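Local coordinates for protein putative PTS system, cellobiose-specific IIA component (Streptococcus mutans, PDB 3L8R) that probably relays phosphate from HPr toward incoming sugar, as the cellobiose-type IIA component of a bacterial phosphotransferase system that works as a trimer, at the interface of chains A and B. Sequence-based numbering; all coordinates share one arbitrary frame. Chains: chain A/B, Putative PTS system, cellobiose-specific IIA component.

The interface of chains A and B. Residues chain A 109, 112-113, 116; chain B 109, 113, 116.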
# COMPACT_ATOMS: atom_id res chain seq x y z
N VAL A 109 -0.61 0.72 -10.78
CA VAL A 109 -1.90 0.49 -11.38
C VAL A 109 -2.29 1.81 -11.94
O VAL A 109 -2.24 2.83 -11.27
CB VAL A 109 -2.96 -0.20 -10.43
CG1 VAL A 109 -2.42 -0.50 -9.04
CG2 VAL A 109 -4.34 0.45 -10.48
N GLU A 112 -0.87 0.46 -15.88
CA GLU A 112 -1.52 -0.69 -16.49
C GLU A 112 -2.91 -0.32 -17.00
O GLU A 112 -3.36 -0.72 -18.06
CB GLU A 112 -1.60 -1.85 -15.51
CG GLU A 112 -0.24 -2.42 -15.06
CD GLU A 112 0.74 -2.66 -16.23
OE1 GLU A 112 1.94 -2.36 -16.06
OE2 GLU A 112 0.31 -3.12 -17.30
N MET A 113 -3.57 0.53 -16.25
CA MET A 113 -4.94 0.78 -16.54
C MET A 113 -5.09 1.65 -17.74
O MET A 113 -6.05 1.54 -18.48
CB MET A 113 -5.60 1.36 -15.32
CG MET A 113 -6.07 0.27 -14.41
SD MET A 113 -7.73 0.70 -13.87
CE MET A 113 -7.30 1.19 -12.21
N LEU A 116 -4.92 -0.73 -20.60
CA LEU A 116 -6.28 -1.30 -20.80
C LEU A 116 -7.26 -0.29 -21.37
O LEU A 116 -8.14 -0.64 -22.12
CB LEU A 116 -6.87 -1.77 -19.47
CG LEU A 116 -7.37 -3.21 -19.27
CD1 LEU A 116 -8.19 -3.33 -17.99
CD2 LEU A 116 -8.13 -3.74 -20.48
N VAL B 109 -5.08 -6.23 -7.18
CA VAL B 109 -5.51 -5.46 -8.33
C VAL B 109 -5.23 -6.32 -9.59
O VAL B 109 -6.09 -6.49 -10.42
CB VAL B 109 -4.84 -4.06 -8.40
CG1 VAL B 109 -4.94 -3.53 -9.74
CG2 VAL B 109 -5.47 -3.10 -7.37
N MET B 113 -7.87 -7.08 -12.64
CA MET B 113 -7.63 -6.58 -13.98
C MET B 113 -7.52 -7.69 -15.02
O MET B 113 -7.76 -7.47 -16.19
CB MET B 113 -6.43 -5.66 -13.99
CG MET B 113 -6.84 -4.22 -13.70
SD MET B 113 -5.41 -3.16 -13.81
CE MET B 113 -5.31 -2.91 -15.59
N LEU B 116 -11.16 -7.98 -16.30
CA LEU B 116 -11.57 -7.08 -17.37
C LEU B 116 -10.85 -7.52 -18.63
O LEU B 116 -11.47 -7.83 -19.64
CB LEU B 116 -11.16 -5.64 -17.08
CG LEU B 116 -12.18 -4.69 -16.52
CD1 LEU B 116 -11.46 -3.43 -16.22
CD2 LEU B 116 -13.28 -4.44 -17.51
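B:Met113 reaches across into chain A, its thioether lying over the side chain of A:Met113 at a slant: methyl CE of B:Met113 is 3.5 Å from methylene CG of A:Met113, and the sulfur SD borders the same CG. The chain of B:Met113 runs extended through CG (chi2 -177°) and bends only at its last torsion, 81°, which sets the methyl between A:Leu116 on one side and A:Glu112 on the other. CE of B:Met113 lies 3.8 Å from CD1 of A:Leu116, the two side chains passing in opposite directions. The glutamate lends its aliphatic base, CB of A:Glu112 being 3.9 Å from CE of B:Met113, while its carboxylate points away. A long, flexible thioether can mould itself to such uneven neighbours. The methionines play unequal parts: B:Met113 is much more buried, while A:Met113, bent at chi2 (-135°), offers it a methylene. Like residues also meet on either side. The branched end of A:Leu116 lets CD1 that meets B:Met113 also touch CD1 of B:Leu116 at 3.7 Å. CB of A:Val109, whose placement is less certain, lies 3.9 Å from CG1 of B:Val109, where short beta-branched side chains let the backbones come near. This apolar stripe probably helps hold the trimer together near the C-terminal ends of helices 91-118 of chain A and 91-117 of chain B. These are the last of each subunit's three helices, packed against each other; the patch centre is about 24 Å from A:His95, the predicted phosphohistidine.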